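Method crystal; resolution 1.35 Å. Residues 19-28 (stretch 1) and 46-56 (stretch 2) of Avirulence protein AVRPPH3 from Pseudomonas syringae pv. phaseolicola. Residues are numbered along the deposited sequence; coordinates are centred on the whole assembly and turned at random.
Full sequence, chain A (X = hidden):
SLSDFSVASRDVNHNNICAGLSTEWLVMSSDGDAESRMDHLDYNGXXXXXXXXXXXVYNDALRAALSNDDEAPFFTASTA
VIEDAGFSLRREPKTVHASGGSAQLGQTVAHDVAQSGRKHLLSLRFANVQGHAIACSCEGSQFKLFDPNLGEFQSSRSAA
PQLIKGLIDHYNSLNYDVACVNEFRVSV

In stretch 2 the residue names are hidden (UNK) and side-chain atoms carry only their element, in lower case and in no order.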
# COMPACT_ATOMS: atom_id res chain seq x y z
N ALA A 19 -2.38 -7.25 -0.14
CA ALA A 19 -3.20 -6.52 0.82
C ALA A 19 -2.88 -6.98 2.24
O ALA A 19 -2.77 -6.16 3.15
CB ALA A 19 -4.68 -6.71 0.51
N GLY A 20 -2.75 -8.29 2.43
CA GLY A 20 -2.45 -8.83 3.74
C GLY A 20 -1.07 -8.41 4.24
O GLY A 20 -0.92 -8.02 5.40
N LEU A 21 -0.06 -8.50 3.38
CA LEU A 21 1.29 -8.11 3.74
C LEU A 21 1.36 -6.62 4.04
O LEU A 21 2.03 -6.20 4.99
CB LEU A 21 2.27 -8.44 2.61
CG LEU A 21 2.60 -9.92 2.38
CD1 LEU A 21 3.36 -10.08 1.07
CD2 LEU A 21 3.42 -10.45 3.56
N SER A 22 0.68 -5.81 3.23
CA SER A 22 0.67 -4.37 3.43
C SER A 22 0.03 -4.01 4.76
O SER A 22 0.50 -3.10 5.46
CB SER A 22 -0.06 -3.68 2.28
OG SER A 22 0.68 -3.80 1.08
N THR A 23 -1.04 -4.71 5.12
CA THR A 23 -1.70 -4.44 6.39
C THR A 23 -0.81 -4.88 7.55
O THR A 23 -0.74 -4.19 8.57
CB THR A 23 -3.08 -5.13 6.45
OG1 THR A 23 -3.89 -4.65 5.37
CG2 THR A 23 -3.78 -4.79 7.76
N GLU A 24 -0.13 -6.01 7.40
CA GLU A 24 0.77 -6.48 8.46
C GLU A 24 1.88 -5.43 8.63
O GLU A 24 2.28 -5.12 9.76
CB GLU A 24 1.37 -7.85 8.08
CG GLU A 24 2.45 -8.38 9.03
CD GLU A 24 1.95 -8.71 10.43
OE1 GLU A 24 0.73 -8.72 10.66
OE2 GLU A 24 2.81 -8.99 11.30
N TRP A 25 2.37 -4.88 7.53
CA TRP A 25 3.41 -3.86 7.61
C TRP A 25 2.87 -2.65 8.37
O TRP A 25 3.57 -2.07 9.20
CB TRP A 25 3.87 -3.43 6.22
CG TRP A 25 4.96 -2.39 6.25
CD1 TRP A 25 6.31 -2.60 6.36
CD2 TRP A 25 4.78 -0.97 6.19
NE1 TRP A 25 6.98 -1.40 6.37
CE2 TRP A 25 6.07 -0.38 6.27
CE3 TRP A 25 3.67 -0.13 6.07
CZ2 TRP A 25 6.27 1.00 6.23
CZ3 TRP A 25 3.86 1.24 6.04
CH2 TRP A 25 5.15 1.80 6.12
N LEU A 26 1.63 -2.25 8.08
CA LEU A 26 1.04 -1.11 8.76
C LEU A 26 1.00 -1.33 10.27
O LEU A 26 1.29 -0.42 11.04
CB LEU A 26 -0.39 -0.85 8.25
CG LEU A 26 -0.52 -0.11 6.92
CD1 LEU A 26 -1.99 -0.06 6.50
CD2 LEU A 26 0.04 1.30 7.05
N VAL A 27 0.65 -2.55 10.68
CA VAL A 27 0.58 -2.87 12.10
C VAL A 27 1.92 -2.72 12.81
O VAL A 27 1.98 -2.21 13.92
CB VAL A 27 0.06 -4.31 12.31
CG1 VAL A 27 0.16 -4.70 13.79
CG2 VAL A 27 -1.39 -4.41 11.84
N MET A 28 3.01 -3.14 12.17
CA MET A 28 4.31 -3.02 12.81
C MET A 28 5.30 -2.11 12.08
O MET A 28 6.51 -2.32 12.14
CB MET A 28 4.92 -4.41 13.04
CG MET A 28 4.66 -5.43 11.94
SD MET A 28 5.44 -5.01 10.38
CE MET A 28 7.14 -5.45 10.73
N UNK A 46 7.67 -14.81 10.33
CA UNK A 46 6.33 -14.87 10.89
C UNK A 46 5.38 -13.94 10.15
O UNK A 46 4.19 -14.23 10.01
c UNK A 46 5.00 -14.35 13.03
c UNK A 46 6.37 -14.50 12.38
o UNK A 46 4.85 -16.72 12.86
c UNK A 46 4.26 -15.66 13.15
o UNK A 46 3.07 -15.64 13.55
N UNK A 47 5.91 -12.81 9.69
CA UNK A 47 5.10 -11.83 8.97
C UNK A 47 4.51 -12.35 7.67
O UNK A 47 3.45 -11.90 7.26
N UNK A 48 5.20 -13.29 7.02
CA UNK A 48 4.69 -13.85 5.78
C UNK A 48 3.41 -14.64 6.10
O UNK A 48 2.41 -14.52 5.40
c UNK A 48 5.22 -14.59 2.61
n UNK A 48 5.84 -13.41 2.66
o UNK A 48 4.62 -14.98 1.61
c UNK A 48 5.29 -15.47 3.86
c UNK A 48 5.74 -14.76 5.13
N UNK A 49 3.44 -15.42 7.18
CA UNK A 49 2.27 -16.19 7.57
C UNK A 49 1.15 -15.29 8.08
O UNK A 49 -0.02 -15.49 7.76
o UNK A 49 3.20 -18.38 8.08
c UNK A 49 2.62 -17.22 8.65
N UNK A 50 1.51 -14.29 8.88
CA UNK A 50 0.50 -13.37 9.41
C UNK A 50 -0.11 -12.59 8.24
O UNK A 50 -1.32 -12.38 8.19
c UNK A 50 -0.54 -12.63 12.27
n UNK A 50 -3.05 -12.01 11.14
c UNK A 50 1.13 -12.40 10.42
n UNK A 50 -3.80 -11.18 13.14
n UNK A 50 -1.67 -12.02 12.98
c UNK A 50 -2.84 -11.74 12.42
c UNK A 50 0.11 -11.68 11.29
N UNK A 51 0.74 -12.17 7.31
CA UNK A 51 0.27 -11.44 6.15
C UNK A 51 -0.67 -12.30 5.33
O UNK A 51 -1.68 -11.81 4.81
N UNK A 52 -0.36 -13.58 5.22
CA UNK A 52 -1.20 -14.50 4.47
C UNK A 52 -2.57 -14.62 5.15
O UNK A 52 -3.60 -14.62 4.48
o UNK A 52 -1.35 -16.78 3.64
c UNK A 52 -0.54 -15.88 4.37
N UNK A 53 -2.56 -14.70 6.47
CA UNK A 53 -3.80 -14.79 7.24
C UNK A 53 -4.63 -13.53 7.03
O UNK A 53 -5.85 -13.61 6.86
c UNK A 53 -2.61 -16.37 10.60
c UNK A 53 -2.80 -16.25 9.11
c UNK A 53 -3.50 -14.96 8.73
o UNK A 53 -3.61 -16.31 11.34
o UNK A 53 -1.45 -16.52 11.04
N UNK A 54 -3.99 -12.37 7.05
CA UNK A 54 -4.71 -11.13 6.84
C UNK A 54 -5.24 -11.09 5.41
O UNK A 54 -6.34 -10.59 5.18
c UNK A 54 -3.32 -9.76 8.51
n UNK A 54 -3.81 -8.09 11.25
n UNK A 54 -1.90 -8.35 9.98
c UNK A 54 -2.60 -8.43 8.70
n UNK A 54 -1.75 -8.15 12.27
c UNK A 54 -3.80 -9.92 7.08
c UNK A 54 -2.49 -8.19 11.17
N UNK A 55 -4.48 -11.62 4.46
CA UNK A 55 -4.95 -11.61 3.09
C UNK A 55 -6.19 -12.49 2.95
O UNK A 55 -7.04 -12.25 2.09
n UNK A 55 -3.93 -10.29 0.36
n UNK A 55 -4.64 -11.32 -1.37
c UNK A 55 -4.08 -11.61 0.73
c UNK A 55 -3.86 -12.08 2.13
c UNK A 55 -4.52 -12.26 -0.37
c UNK A 55 -4.28 -10.14 -0.90
N UNK A 56 -6.29 -13.52 3.79
CA UNK A 56 -7.45 -14.39 3.76
C UNK A 56 -8.67 -13.61 4.26
O UNK A 56 -9.79 -13.84 3.80
c UNK A 56 -6.14 -16.56 4.09
n UNK A 56 -6.03 -18.96 3.83
c UNK A 56 -6.25 -17.95 4.67
c UNK A 56 -7.23 -15.63 4.62
o UNK A 56 -6.52 -18.13 5.85

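Position 46 opens the helix of stretch 2. Its side chain has three carbons, the third carrying two oxygens. It makes no contact with stretch 1. This is Glu46.

Position 47 has no side-chain atoms. Its backbone O lies 4.0 Å from Leu21 CD2. It is Gly47.

Position 48 has three side-chain carbons, the last bearing one oxygen and one nitrogen. That is an amide, and the residue is Gln48. Its CA-to-CB bond points away from stretch 1, yet NE2 of Gln48 comes within 3.9 Å of Leu21 CD2. The amide is hydrogen-bonded elsewhere in the structure.

Position 49 has one carbon and one oxygen, points away and touches nothing on stretch 1. It is Ser49.

Position 50 has three carbons, a nitrogen, then a carbon with two more nitrogens. This guanidinium identifies Arg50. Its CG is 3.1 Å from Glu24 OE1, but the end of the side chain leads away.

Position 51 again lacks side-chain atoms and is Gly51. A CB placed here would lie 2.7 Å from Leu21 CD2, a clash. Its CA is 4.2 Å from the CB of Glu24.

Position 52 has one carbon and one oxygen, and points away. It is Ser52.

Position 53 has three carbons, the third with two oxygens. It does not reach stretch 1. It is Glu53.

Position 54 has a second guanidinium, after three carbons and a nitrogen. The CA-to-CB bond points toward stretch 1, and the side chain meets Glu24, Thr23 and Val27. It is Arg54. Its NE donates to Glu24 OE1 at 2.7 Å, and its NH2 donates to the same Glu24 OE1 at 3.0 Å, forming a salt bridge. Val27 CG2 covers one face of the guanidinium, 3.8 Å from Arg54 NH2.

Position 55 has one carbon and a five-membered ring with two nitrogens, one of them near the backbone of Gly20. It is His55. Gly20 N donates to His55 ND1 at 3.1 Å, so this ring nitrogen acts as an acceptor.

Position 56 has three carbons, the third with one oxygen and one nitrogen. It points away, and is Gln56.

The helix axes approach to 6.9 Å at an angle of 118°. Glycines permit this closeness. Gly20 CA lies 3.8 Å from His55 CA and makes a CA-H...O contact of 3.3 Å with Gly51 O; a CB on Gly20 would clash with that oxygen. Beside this backbone packing, Glu24 and Arg54 each fill a hole in the opposing helix, and their salt bridge joins the two knobs.

Stretch 2 46-56: EGQSRGSERHQ
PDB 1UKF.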